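Local coordinates for VAL-1 (Chlorella virus, PDB 3GNE), which probably cleaves alginate by beta-elimination, as a polysaccharide lyase of family 14 whose mode of action depends on pH, at residues V79-G84 with A233-F238; G90-G95 with N218-G223; N115-Q120 with I168-K173; D154-A159 with V190-K195. All blocks are in the same frame, centred on the assembly; numbering follows the deposited sequence. Where two conformers were deposited one is given.

Contact 1 (V79-G84 with A233-F238); sequences VFYPKG and AYFTNF
Backbone hydrogen bonds join the end of strand 72-80 to strand 231-241. F80 and Y234 form an antiparallel hydrogen-bonded pair: F80 N donates to Y234 O over 2.9 Å, and Y234 N donates to F80 O over the same distance. Both bonds are nearly straight, 165° at the hydrogen, and lie in the plane of the accepting carbonyl. In the neighbouring non-hydrogen-bonded pair, V79 with F235, the CA of V79 adds a CA-H...O contact to Y234 O at 3.2 Å.

Apolar contacts cover both faces of the strands. On the V79 and F235 face, V79 CG2 stands anti to its backbone N and makes a CH-pi contact over one face of the F235 ring, 3.7 Å from its centroid; the branched valine supplies a methyl directly to the flat ring. Beside it the small A233 lets its CB meet Y81 CE1 at 3.6 Å, while Y81 OH is bonded to H93. On the other face F80 and Y234 lie side by side, CD2 to CD2 at 4.2 Å, with F34 against both rings. P82, having no N-H to give, fits where this strand pairing has ended, and its CG meets the edge of the Y234 ring at CE2, 3.9 Å away.

The pairing makes these strands neighbours in the eight-stranded antiparallel sheet, one of the two large sheets of the jelly-roll beta-sandwich expected of a concanavalin-clan lyase.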
loop_
_atom_site.group_PDB
_atom_site.type_symbol
_atom_site.label_atom_id
_atom_site.label_comp_id
_atom_site.label_asym_id
_atom_site.label_seq_id
_atom_site.Cartn_x
_atom_site.Cartn_y
_atom_site.Cartn_z
ATOM N N VAL A 79 0.319 -1.458 -12.331
ATOM C CA VAL A 79 -1.150 -1.352 -12.525
ATOM C C VAL A 79 -1.486 -0.686 -13.844
ATOM O O VAL A 79 -0.864 0.265 -14.273
ATOM C CB VAL A 79 -1.732 -0.567 -11.341
ATOM C CG1 VAL A 79 -1.130 0.848 -11.296
ATOM C CG2 VAL A 79 -3.258 -0.530 -11.435
ATOM N N PHE A 80 -2.476 -1.261 -14.510
ATOM C CA PHE A 80 -2.983 -0.801 -15.796
ATOM C C PHE A 80 -4.426 -0.299 -15.598
ATOM O O PHE A 80 -5.294 -1.077 -15.169
ATOM C CB PHE A 80 -2.939 -1.968 -16.757
ATOM C CG PHE A 80 -3.240 -1.665 -18.220
ATOM C CD1 PHE A 80 -2.186 -1.699 -19.141
ATOM C CD2 PHE A 80 -4.495 -1.381 -18.715
ATOM C CE1 PHE A 80 -2.440 -1.493 -20.479
ATOM C CE2 PHE A 80 -4.762 -1.168 -20.056
ATOM C CZ PHE A 80 -3.729 -1.220 -20.966
ATOM N N TYR A 81 -4.610 0.970 -15.909
ATOM C CA TYR A 81 -5.919 1.647 -15.885
ATOM C C TYR A 81 -6.375 1.846 -17.329
ATOM O O TYR A 81 -5.787 2.737 -17.982
ATOM C CB TYR A 81 -5.782 2.998 -15.194
ATOM C CG TYR A 81 -5.540 2.824 -13.689
ATOM C CD1 TYR A 81 -6.644 2.410 -12.909
ATOM C CD2 TYR A 81 -4.319 3.081 -13.078
ATOM C CE1 TYR A 81 -6.445 2.261 -11.523
ATOM C CE2 TYR A 81 -4.146 2.908 -11.703
ATOM C CZ TYR A 81 -5.233 2.503 -10.956
ATOM O OH TYR A 81 -5.103 2.310 -9.581
ATOM N N PRO A 82 -7.348 1.102 -17.808
ATOM C CA PRO A 82 -7.811 1.347 -19.167
ATOM C C PRO A 82 -8.314 2.770 -19.315
ATOM O O PRO A 82 -8.890 3.325 -18.377
ATOM C CB PRO A 82 -8.973 0.359 -19.322
ATOM C CG PRO A 82 -8.637 -0.765 -18.360
ATOM C CD PRO A 82 -8.045 -0.014 -17.160
ATOM N N LYS A 83 -8.150 3.345 -20.504
ATOM C CA LYS A 83 -8.698 4.645 -20.818
ATOM C C LYS A 83 -10.131 4.822 -20.336
ATOM O O LYS A 83 -10.920 3.888 -20.589
ATOM C CB LYS A 83 -8.595 4.835 -22.348
ATOM C CG LYS A 83 -8.869 6.275 -22.813
ATOM C CD LYS A 83 -9.047 6.338 -24.308
ATOM C CE LYS A 83 -9.216 7.737 -24.886
ATOM N NZ LYS A 83 -9.046 7.650 -26.399
ATOM N N GLY A 84 -10.447 5.944 -19.661
ATOM C CA GLY A 84 -11.838 6.130 -19.211
ATOM C C GLY A 84 -12.010 5.748 -17.754
ATOM O O GLY A 84 -13.038 6.094 -17.187
ATOM N N ALA A 233 -9.411 -2.380 -13.138
ATOM C CA ALA A 233 -8.000 -2.117 -13.324
ATOM C C ALA A 233 -7.284 -3.453 -13.221
ATOM O O ALA A 233 -7.824 -4.406 -12.646
ATOM C CB ALA A 233 -7.473 -1.120 -12.305
ATOM N N TYR A 234 -6.057 -3.510 -13.721
ATOM C CA TYR A 234 -5.317 -4.762 -13.641
ATOM C C TYR A 234 -4.014 -4.574 -12.863
ATOM O O TYR A 234 -3.284 -3.617 -13.112
ATOM C CB TYR A 234 -4.981 -5.299 -15.039
ATOM C CG TYR A 234 -6.186 -5.447 -15.928
ATOM C CD1 TYR A 234 -6.913 -6.635 -15.965
ATOM C CD2 TYR A 234 -6.594 -4.376 -16.740
ATOM C CE1 TYR A 234 -8.035 -6.761 -16.785
ATOM C CE2 TYR A 234 -7.689 -4.508 -17.558
ATOM C CZ TYR A 234 -8.399 -5.697 -17.583
ATOM O OH TYR A 234 -9.501 -5.781 -18.438
ATOM N N PHE A 235 -3.726 -5.487 -11.956
ATOM C CA PHE A 235 -2.504 -5.433 -11.171
ATOM C C PHE A 235 -1.645 -6.654 -11.475
ATOM O O PHE A 235 -2.137 -7.754 -11.663
ATOM C CB PHE A 235 -2.874 -5.452 -9.640
ATOM C CG PHE A 235 -3.501 -4.136 -9.196
ATOM C CD1 PHE A 235 -2.742 -3.078 -8.748
ATOM C CD2 PHE A 235 -4.899 -4.008 -9.241
ATOM C CE1 PHE A 235 -3.334 -1.882 -8.324
ATOM C CE2 PHE A 235 -5.505 -2.823 -8.823
ATOM C CZ PHE A 235 -4.729 -1.746 -8.369
ATOM N N THR A 236 -0.340 -6.445 -11.505
ATOM C CA THR A 236 0.546 -7.573 -11.840
ATOM C C THR A 236 1.906 -7.357 -11.241
ATOM O O THR A 236 2.237 -6.270 -10.797
ATOM C CB THR A 236 0.626 -7.726 -13.390
ATOM O OG1 THR A 236 1.225 -8.990 -13.712
ATOM C CG2 THR A 236 1.426 -6.566 -14.017
ATOM N N ASN A 237 2.728 -8.414 -11.277
ATOM C CA ASN A 237 4.140 -8.325 -10.966
ATOM C C ASN A 237 4.366 -7.783 -9.556
ATOM O O ASN A 237 5.131 -6.824 -9.359
ATOM C CB ASN A 237 4.897 -7.461 -12.004
ATOM C CG ASN A 237 6.367 -7.824 -11.990
ATOM O OD1 ASN A 237 6.781 -8.898 -11.552
ATOM N ND2 ASN A 237 7.197 -6.878 -12.482
ATOM N N PHE A 238 3.723 -8.381 -8.583
ATOM C CA PHE A 238 3.952 -8.017 -7.183
ATOM C C PHE A 238 5.317 -8.542 -6.753
ATOM O O PHE A 238 5.595 -9.738 -6.877
ATOM C CB PHE A 238 2.876 -8.676 -6.294
ATOM C CG PHE A 238 1.509 -8.045 -6.467
ATOM C CD1 PHE A 238 1.122 -7.006 -5.627
ATOM C CD2 PHE A 238 0.610 -8.475 -7.429
ATOM C CE1 PHE A 238 -0.188 -6.462 -5.766
ATOM C CE2 PHE A 238 -0.650 -7.953 -7.588
ATOM C CZ PHE A 238 -1.039 -6.919 -6.746
#

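Contact 2 (G90-G95 with N218-G223); sequences GGKHGG and NTFFGG. With FLC (citrate anion), chain C.
In the seven-stranded antiparallel sheet of the jelly roll, strands 91-99 and 212-221 are neighbours, and this contact lies where glycines let them come very close. The tight part is backbone against backbone. G91 CA is 4.0 Å from F221 CA, a spacing that suits glycine because a beta carbon at G91 would run into F220 O. K92 N donates to F220 O at 2.8 Å, almost along the C=O axis. K92 O takes the hydroxyl of T219, OG1 at 2.7 Å, with OG1 anti to the backbone N (chi1 -177°); a weak bond from F220 N is added. T219 OG1 is also bonded to Y44. Further along, G222 N donates to G90 O at 2.8 Å and N218 N to H93 O at 3.1 Å.

The looser side, where F220 and G223 are partly exposed, faces a citrate, probably from the crystallisation liquor. The K92 chain bends at chi2 (63°) and runs beside F220, its CB over one face of the ring in a CH-pi contact. R116, Y128, Y130 and H147 also hold the citrate, consistent with a cleft for an acidic polysaccharide. A cis peptide precedes G223, whose N reaches the citrate weakly. The ammonium of K92 is gripped by three oxygens: G222 O at 2.8 Å from NZ, with citrate OB1 at 2.7 Å and OHB at 3.0 Å.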
loop_
_atom_site.group_PDB
_atom_site.type_symbol
_atom_site.label_atom_id
_atom_site.label_comp_id
_atom_site.label_asym_id
_atom_site.label_seq_id
_atom_site.Cartn_x
_atom_site.Cartn_y
_atom_site.Cartn_z
ATOM N N GLY A 90 -9.650 9.381 -5.248
ATOM C CA GLY A 90 -8.554 8.579 -4.753
ATOM C C GLY A 90 -8.998 7.246 -4.159
ATOM O O GLY A 90 -10.209 6.885 -4.111
ATOM N N GLY A 91 -8.039 6.445 -3.746
ATOM C CA GLY A 91 -8.295 5.096 -3.262
ATOM C C GLY A 91 -6.987 4.462 -2.883
ATOM O O GLY A 91 -5.919 5.090 -2.983
ATOM N N LYS A 92 -7.067 3.209 -2.471
ATOM C CA LYS A 92 -5.893 2.515 -1.968
ATOM C C LYS A 92 -5.375 1.452 -2.935
ATOM O O LYS A 92 -6.155 0.798 -3.624
ATOM C CB LYS A 92 -6.243 1.748 -0.667
ATOM C CG LYS A 92 -6.155 2.578 0.592
ATOM C CD LYS A 92 -7.132 3.742 0.614
ATOM C CE LYS A 92 -7.026 4.402 1.995
ATOM N NZ LYS A 92 -7.890 5.649 1.986
ATOM N N HIS A 93 -4.072 1.238 -2.857
ATOM C CA HIS A 93 -3.447 0.030 -3.406
ATOM C C HIS A 93 -3.116 -0.912 -2.265
ATOM O O HIS A 93 -3.873 -1.838 -1.968
ATOM C CB HIS A 93 -2.188 0.396 -4.209
ATOM C CG HIS A 93 -2.502 0.959 -5.558
ATOM N ND1 HIS A 93 -1.478 1.264 -6.426
ATOM C CD2 HIS A 93 -3.671 1.277 -6.168
ATOM C CE1 HIS A 93 -2.038 1.738 -7.527
ATOM N NE2 HIS A 93 -3.359 1.777 -7.423
ATOM N N GLY A 94 -2.007 -0.654 -1.548
ATOM C CA GLY A 94 -1.593 -1.479 -0.430
ATOM C C GLY A 94 -0.278 -0.957 0.100
ATOM O O GLY A 94 0.187 0.104 -0.302
ATOM N N GLY A 95 0.327 -1.720 1.001
ATOM C CA GLY A 95 1.614 -1.248 1.561
ATOM C C GLY A 95 1.991 -2.150 2.712
ATOM O O GLY A 95 1.640 -3.319 2.780
ATOM N N ASN A 218 -4.938 -4.111 -0.181
ATOM C CA ASN A 218 -6.382 -3.949 -0.038
ATOM C C ASN A 218 -6.776 -2.748 -0.875
ATOM O O ASN A 218 -6.620 -1.612 -0.477
ATOM C CB ASN A 218 -6.744 -3.750 1.427
ATOM C CG ASN A 218 -8.236 -3.911 1.622
ATOM O OD1 ASN A 218 -9.013 -3.920 0.681
ATOM N ND2 ASN A 218 -8.626 -4.056 2.869
ATOM N N THR A 219 -7.248 -3.047 -2.110
ATOM C CA THR A 219 -7.484 -1.963 -3.056
ATOM C C THR A 219 -8.982 -1.685 -3.131
ATOM O O THR A 219 -9.818 -2.581 -3.217
ATOM C CB THR A 219 -6.892 -2.297 -4.427
ATOM O OG1 THR A 219 -7.106 -1.146 -5.289
ATOM C CG2 THR A 219 -7.505 -3.511 -5.137
ATOM N N PHE A 220 -9.306 -0.399 -3.025
ATOM C CA PHE A 220 -10.704 0.068 -2.988
ATOM C C PHE A 220 -10.708 1.546 -3.146
ATOM O O PHE A 220 -9.664 2.208 -2.895
ATOM C CB PHE A 220 -11.371 -0.356 -1.650
ATOM C CG PHE A 220 -10.653 0.164 -0.425
ATOM C CD1 PHE A 220 -9.675 -0.644 0.186
ATOM C CD2 PHE A 220 -10.937 1.438 0.113
ATOM C CE1 PHE A 220 -9.000 -0.160 1.301
ATOM C CE2 PHE A 220 -10.263 1.894 1.230
ATOM C CZ PHE A 220 -9.285 1.088 1.830
ATOM N N PHE A 221 -11.873 2.124 -3.506
ATOM C CA PHE A 221 -12.003 3.547 -3.615
ATOM C C PHE A 221 -12.212 4.228 -2.279
ATOM O O PHE A 221 -12.912 3.728 -1.410
ATOM C CB PHE A 221 -13.235 3.889 -4.490
ATOM C CG PHE A 221 -12.910 3.876 -5.987
ATOM C CD1 PHE A 221 -12.901 5.084 -6.680
ATOM C CD2 PHE A 221 -12.611 2.686 -6.654
ATOM C CE1 PHE A 221 -12.554 5.118 -8.026
ATOM C CE2 PHE A 221 -12.239 2.708 -8.007
ATOM C CZ PHE A 221 -12.238 3.934 -8.680
ATOM N N GLY A 222 -11.608 5.427 -2.155
ATOM C CA GLY A 222 -11.914 6.268 -1.020
ATOM C C GLY A 222 -11.102 5.923 0.219
ATOM O O GLY A 222 -10.068 5.289 0.194
ATOM N N GLY A 223 -11.584 6.391 1.325
ATOM C CA GLY A 223 -12.719 7.290 1.418
ATOM C C GLY A 223 -12.377 8.734 1.118
ATOM O O GLY A 223 -11.188 9.035 0.916
HETATM C CAC FLC C . -8.419 3.175 5.585
HETATM C CA FLC C . -9.765 3.755 5.975
HETATM C CB FLC C . -10.051 5.020 5.156
HETATM C CBC FLC C . -8.949 6.020 5.498
HETATM C CG FLC C . -11.405 5.577 5.584
HETATM C CGC FLC C . -11.823 6.861 4.850
HETATM O OA1 FLC C . -8.268 2.748 4.453
HETATM O OA2 FLC C . -7.546 3.171 6.435
HETATM O OB1 FLC C . -8.093 6.235 4.619
HETATM O OB2 FLC C . -8.927 6.522 6.651
HETATM O OG1 FLC C . -10.966 7.530 4.281
HETATM O OG2 FLC C . -13.044 7.182 4.925
HETATM O OHB FLC C . -10.091 4.678 3.782
#

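Contact 3 (N115-Q120 with I168-K173); sequences NRIMWQ and IEIGTK
N115 and T172 meet tip to tip between two strands that are not bonded through their backbones. N115 ND2 donates to T172 OG1 over 2.9 Å, almost perfectly straight at 176°, with the hydroxyl oxygen in the plane of the amide. The asparagine reaches this far because its CG stands anti to the backbone N (chi1 -165°).

Next to this polar pair the packing is carried by isoleucines, one of which also rests on the amide and backbone of N115. I170 slides past N115 in the opposite direction and lays CD1 on the backbone of the facing strand, 3.5 Å from N115 O. I117 slides past I170 in the same manner, its CG1 at 3.9 Å from I170 CB. The same CG1 meets I168 CG2 at 3.9 Å, so I117 fills the groove between two isoleucines.

A second shell sets these groups. S188 OG accepts another bond from N115 ND2, W77 packs on both I117 and I168, and backbone bonds with T96 and H93 place N115 and I117. The strand axes come within 7.9 Å at 155°, the facing of two sheets in a beta-sandwich. R116 turns away from the facing strand, toward the side of the sheet where K92 lies.

With both amide hydrogens of N115 apparently engaged, its rotation should be fixed, a directional polar link inside an otherwise greasy interface.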
loop_
_atom_site.group_PDB
_atom_site.type_symbol
_atom_site.label_atom_id
_atom_site.label_comp_id
_atom_site.label_asym_id
_atom_site.label_seq_id
_atom_site.Cartn_x
_atom_site.Cartn_y
_atom_site.Cartn_z
ATOM N N ASN A 115 2.144 2.018 6.113
ATOM C CA ASN A 115 2.724 2.819 5.026
ATOM C C ASN A 115 2.099 2.339 3.734
ATOM O O ASN A 115 2.448 1.226 3.320
ATOM C CB ASN A 115 4.251 2.606 5.006
ATOM C CG ASN A 115 4.961 3.646 4.171
ATOM O OD1 ASN A 115 4.372 4.721 3.961
ATOM N ND2 ASN A 115 6.156 3.333 3.695
ATOM N N ARG A 116 1.180 3.106 3.151
ATOM C CA ARG A 116 0.454 2.616 1.995
ATOM C C ARG A 116 0.552 3.582 0.828
ATOM O O ARG A 116 0.771 4.771 0.994
ATOM C CB ARG A 116 -1.025 2.439 2.322
ATOM C CG ARG A 116 -1.279 1.195 3.180
ATOM C CD ARG A 116 -2.800 0.965 3.391
ATOM N NE ARG A 116 -3.259 2.032 4.344
ATOM C CZ ARG A 116 -4.530 2.247 4.668
ATOM N NH1 ARG A 116 -5.504 1.505 4.093
ATOM N NH2 ARG A 116 -4.894 3.192 5.552
ATOM N N ILE A 117 0.328 3.026 -0.367
ATOM C CA ILE A 117 0.110 3.841 -1.547
ATOM C C ILE A 117 -1.370 4.118 -1.701
ATOM O O ILE A 117 -2.207 3.164 -1.642
ATOM C CB ILE A 117 0.573 3.059 -2.807
ATOM C CG1 ILE A 117 2.096 2.884 -2.833
ATOM C CG2 ILE A 117 0.040 3.752 -4.059
ATOM C CD1 ILE A 117 2.891 4.171 -3.086
ATOM N N MET A 118 -1.717 5.379 -1.929
ATOM C CA MET A 118 -3.027 5.748 -2.434
ATOM C C MET A 118 -2.883 6.406 -3.811
ATOM O O MET A 118 -1.942 7.134 -4.084
ATOM C CB MET A 118 -3.747 6.785 -1.573
ATOM C CG MET A 118 -4.474 6.140 -0.385
ATOM S SD MET A 118 -5.358 7.409 0.575
ATOM C CE MET A 118 -6.693 7.856 -0.533
ATOM N N TRP A 119 -3.892 6.147 -4.649
ATOM C CA TRP A 119 -4.083 6.999 -5.821
ATOM C C TRP A 119 -4.909 8.209 -5.405
ATOM O O TRP A 119 -5.520 8.198 -4.323
ATOM C CB TRP A 119 -4.683 6.258 -6.993
ATOM C CG TRP A 119 -6.177 6.044 -7.045
ATOM C CD1 TRP A 119 -7.099 6.947 -7.502
ATOM C CD2 TRP A 119 -6.924 4.879 -6.649
ATOM N NE1 TRP A 119 -8.385 6.440 -7.423
ATOM C CE2 TRP A 119 -8.288 5.153 -6.894
ATOM C CE3 TRP A 119 -6.577 3.640 -6.103
ATOM C CZ2 TRP A 119 -9.314 4.248 -6.635
ATOM C CZ3 TRP A 119 -7.582 2.738 -5.842
ATOM C CH2 TRP A 119 -8.939 3.033 -6.102
ATOM N N GLN A 120 -4.932 9.219 -6.258
ATOM C CA GLN A 120 -5.595 10.471 -5.993
ATOM C C GLN A 120 -6.397 10.850 -7.231
ATOM O O GLN A 120 -6.394 10.184 -8.251
ATOM C CB GLN A 120 -4.559 11.578 -5.740
ATOM C CG GLN A 120 -3.639 11.254 -4.533
ATOM C CD GLN A 120 -4.390 11.509 -3.233
ATOM O OE1 GLN A 120 -5.112 10.623 -2.671
ATOM N NE2 GLN A 120 -4.190 12.690 -2.750
ATOM N N ILE A 168 4.853 0.870 -9.653
ATOM C CA ILE A 168 4.758 1.489 -8.352
ATOM C C ILE A 168 5.687 0.782 -7.369
ATOM O O ILE A 168 5.747 -0.443 -7.368
ATOM C CB ILE A 168 3.302 1.339 -7.817
ATOM C CG1 ILE A 168 2.264 1.791 -8.864
ATOM C CG2 ILE A 168 3.167 2.075 -6.487
ATOM C CD1 ILE A 168 2.326 3.240 -9.225
ATOM N N GLU A 169 6.348 1.517 -6.469
ATOM C CA GLU A 169 7.065 0.854 -5.394
ATOM C C GLU A 169 6.816 1.659 -4.116
ATOM O O GLU A 169 6.666 2.894 -4.179
ATOM C CB GLU A 169 8.611 0.801 -5.634
ATOM C CG GLU A 169 8.976 0.266 -7.032
ATOM C CD GLU A 169 10.468 -0.085 -7.085
ATOM O OE1 GLU A 169 11.109 -0.322 -6.040
ATOM O OE2 GLU A 169 10.943 -0.180 -8.212
ATOM N N ILE A 170 6.873 0.962 -2.995
ATOM C CA ILE A 170 6.808 1.667 -1.734
ATOM C C ILE A 170 7.855 1.044 -0.802
ATOM O O ILE A 170 7.783 -0.175 -0.542
ATOM C CB ILE A 170 5.405 1.677 -1.077
ATOM C CG1 ILE A 170 5.377 2.500 0.207
ATOM C CG2 ILE A 170 4.803 0.294 -0.881
ATOM C CD1 ILE A 170 3.990 2.952 0.644
ATOM N N GLY A 171 8.754 1.887 -0.311
ATOM C CA GLY A 171 9.797 1.450 0.610
ATOM C C GLY A 171 9.501 1.913 2.024
ATOM O O GLY A 171 8.945 2.993 2.255
ATOM N N THR A 172 9.886 1.052 2.960
ATOM C CA THR A 172 9.693 1.347 4.376
ATOM C C THR A 172 10.961 1.012 5.125
ATOM O O THR A 172 11.417 -0.130 4.978
ATOM C CB THR A 172 8.537 0.506 4.972
ATOM O OG1 THR A 172 7.366 0.697 4.184
ATOM C CG2 THR A 172 8.203 1.016 6.346
ATOM N N LYS A 173 11.530 1.929 5.897
ATOM C CA LYS A 173 12.744 1.618 6.660
ATOM C C LYS A 173 12.505 2.024 8.107
ATOM O O LYS A 173 12.196 3.185 8.405
ATOM C CB LYS A 173 13.939 2.405 6.095
ATOM C CG LYS A 173 15.213 2.172 6.932
ATOM C CD LYS A 173 16.406 2.862 6.279
ATOM C CE LYS A 173 17.650 2.324 7.002
ATOM N NZ LYS A 173 17.830 2.906 8.348
#

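Contact 4 (D154-A159 with V190-K195); sequences DDFKNA and VIVNGK
F156 carries its CG beside the backbone N (chi1 -66°), which swings the ring onto the strand end, and K195 runs fully extended from its anti first torsion (chi1 176°) to its tip. The ring is sandwiched: V192 CG2 makes a CH-pi contact over one face, 4.0 Å from the centroid, and D155 CB lies over the opposite face. At the edge, in the ring plane, K195 O sits 3.3 Å from F156 CE2. V190 adds its CG1 at 3.8 Å from F156 CE1, and A159, small enough to come close, brings CB to V192 CG1 at 3.8 Å.

The valines belong to a beta-hairpin between strands 186-192 and 195-202, closed by a type I' turn from V192 to K195. N193 and G194 suit the turn because their positive phi angles are well tolerated by asparagine and glycine. Backbone bonds V192 N to K195 O and K195 N to V192 O shut it.

Along the solvent side K195 NZ donates to D155 O over 2.8 Å, in the carbonyl plane and on a lone pair. Water 1 links the same ammonium to D155 OD1, where the opposite charges do not touch. At the other end of the loop, water 2 donates to A159 O and accepts from N193 ND2, whose OD1 is bonded to R167 N.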
loop_
_atom_site.group_PDB
_atom_site.type_symbol
_atom_site.label_atom_id
_atom_site.label_comp_id
_atom_site.label_asym_id
_atom_site.label_seq_id
_atom_site.Cartn_x
_atom_site.Cartn_y
_atom_site.Cartn_z
ATOM N N ASP A 154 2.332 16.784 -4.419
ATOM C CA ASP A 154 2.788 17.648 -5.500
ATOM C C ASP A 154 3.816 17.004 -6.405
ATOM O O ASP A 154 4.215 17.610 -7.401
ATOM C CB ASP A 154 3.352 18.953 -4.897
ATOM C CG ASP A 154 2.277 19.937 -4.439
ATOM O OD1 ASP A 154 1.110 19.727 -4.835
ATOM O OD2 ASP A 154 2.637 20.889 -3.691
ATOM N N ASP A 155 4.278 15.805 -6.085
ATOM C CA ASP A 155 5.341 15.178 -6.842
ATOM C C ASP A 155 4.790 14.161 -7.818
ATOM O O ASP A 155 5.538 13.801 -8.741
ATOM C CB ASP A 155 6.328 14.496 -5.875
ATOM C CG ASP A 155 6.896 15.424 -4.817
ATOM O OD1 ASP A 155 7.421 16.470 -5.243
ATOM O OD2 ASP A 155 6.806 15.070 -3.626
ATOM N N PHE A 156 3.552 13.718 -7.676
ATOM C CA PHE A 156 3.056 12.635 -8.507
ATOM C C PHE A 156 1.708 12.984 -9.097
ATOM O O PHE A 156 0.878 12.116 -9.309
ATOM C CB PHE A 156 2.926 11.324 -7.697
ATOM C CG PHE A 156 4.279 10.782 -7.221
ATOM C CD1 PHE A 156 4.560 10.725 -5.873
ATOM C CD2 PHE A 156 5.234 10.342 -8.111
ATOM C CE1 PHE A 156 5.758 10.224 -5.379
ATOM C CE2 PHE A 156 6.435 9.824 -7.672
ATOM C CZ PHE A 156 6.692 9.772 -6.302
ATOM N N LYS A 157 1.461 14.277 -9.359
ATOM C CA LYS A 157 0.182 14.608 -9.991
ATOM C C LYS A 157 0.092 13.884 -11.339
ATOM O O LYS A 157 1.047 13.825 -12.123
ATOM C CB LYS A 157 -0.046 16.117 -10.153
ATOM C CG LYS A 157 -0.157 16.907 -8.858
ATOM C CD LYS A 157 -0.634 18.346 -9.002
ATOM C CE LYS A 157 -0.314 19.119 -7.691
ATOM N NZ LYS A 157 -0.997 18.406 -6.558
ATOM N N ASN A 158 -1.075 13.325 -11.613
ATOM C CA ASN A 158 -1.365 12.593 -12.835
ATOM C C ASN A 158 -0.272 11.599 -13.190
ATOM O O ASN A 158 0.001 11.321 -14.362
ATOM C CB ASN A 158 -1.586 13.640 -13.939
ATOM C CG ASN A 158 -2.155 13.005 -15.183
ATOM O OD1 ASN A 158 -3.141 12.249 -15.126
ATOM N ND2 ASN A 158 -1.502 13.322 -16.302
ATOM N N ALA A 159 0.361 11.016 -12.178
ATOM C CA ALA A 159 1.459 10.093 -12.462
ATOM C C ALA A 159 0.958 8.787 -13.074
ATOM O O ALA A 159 1.675 8.133 -13.836
ATOM C CB ALA A 159 2.256 9.799 -11.186
ATOM N N VAL A 190 8.430 6.407 -2.186
ATOM C CA VAL A 190 7.463 6.024 -3.197
ATOM C C VAL A 190 8.156 6.235 -4.526
ATOM O O VAL A 190 8.817 7.251 -4.732
ATOM C CB VAL A 190 6.181 6.871 -3.130
ATOM C CG1 VAL A 190 5.291 6.599 -4.345
ATOM C CG2 VAL A 190 5.466 6.540 -1.813
ATOM N N ILE A 191 7.967 5.238 -5.392
ATOM C CA ILE A 191 8.413 5.356 -6.770
ATOM C C ILE A 191 7.209 5.145 -7.681
ATOM O O ILE A 191 6.482 4.185 -7.499
ATOM C CB ILE A 191 9.537 4.348 -7.139
ATOM C CG1 ILE A 191 10.709 4.368 -6.193
ATOM C CG2 ILE A 191 10.013 4.680 -8.545
ATOM C CD1 ILE A 191 11.741 3.285 -6.462
ATOM N N VAL A 192 7.043 6.065 -8.647
ATOM C CA VAL A 192 6.011 5.878 -9.658
ATOM C C VAL A 192 6.695 6.093 -11.010
ATOM O O VAL A 192 7.225 7.193 -11.276
ATOM C CB VAL A 192 4.799 6.815 -9.547
ATOM C CG1 VAL A 192 3.786 6.402 -10.582
ATOM C CG2 VAL A 192 4.190 6.732 -8.119
ATOM N N ASN A 193 6.715 5.071 -11.856
ATOM C CA ASN A 193 7.300 5.131 -13.201
ATOM C C ASN A 193 8.657 5.744 -13.162
ATOM O O ASN A 193 9.044 6.590 -13.952
ATOM C CB ASN A 193 6.364 5.872 -14.157
ATOM C CG ASN A 193 5.050 5.094 -14.346
ATOM O OD1 ASN A 193 5.097 3.853 -14.410
ATOM N ND2 ASN A 193 3.977 5.811 -14.467
ATOM N N GLY A 194 9.495 5.278 -12.242
ATOM C CA GLY A 194 10.881 5.650 -12.150
ATOM C C GLY A 194 11.146 6.903 -11.342
ATOM O O GLY A 194 12.308 7.187 -11.023
ATOM N N LYS A 195 10.133 7.704 -10.977
ATOM C CA LYS A 195 10.358 8.911 -10.179
ATOM C C LYS A 195 10.218 8.549 -8.690
ATOM O O LYS A 195 9.186 8.017 -8.294
ATOM C CB LYS A 195 9.364 10.011 -10.490
ATOM C CG LYS A 195 9.503 11.256 -9.627
ATOM C CD LYS A 195 8.532 12.341 -10.133
ATOM C CE LYS A 195 8.832 13.613 -9.329
ATOM N NZ LYS A 195 7.993 14.784 -9.682
HETATM O O HOH W 1 8.558 16.807 -7.599
HETATM O O HOH W 2 4.260 8.744 -14.295
#

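How the contacts relate
Contacts 2 and 3 are the buried pair, while contacts 1 and 4 lie nearer the surface. Strands 91-99 and 112-119 are adjacent in one sheet, so G91 O bonds to W119 N between contacts 2 and 3. Contact 3 alone crosses between the sheets with side chains, and its strand 166-173 neighbours both 72-80 of contact 1 and 186-192 of contact 4. Contacts 1 and 2 are backbone pairings, one in each sheet, joined by Y81 and H93. Chemistry follows place: aromatic packing in 1, charge at the cleft in 2, aliphatic packing with one buried amide-hydroxyl bond in 3, and a phenylalanine on valines with a lysine and waters at its rim in 4.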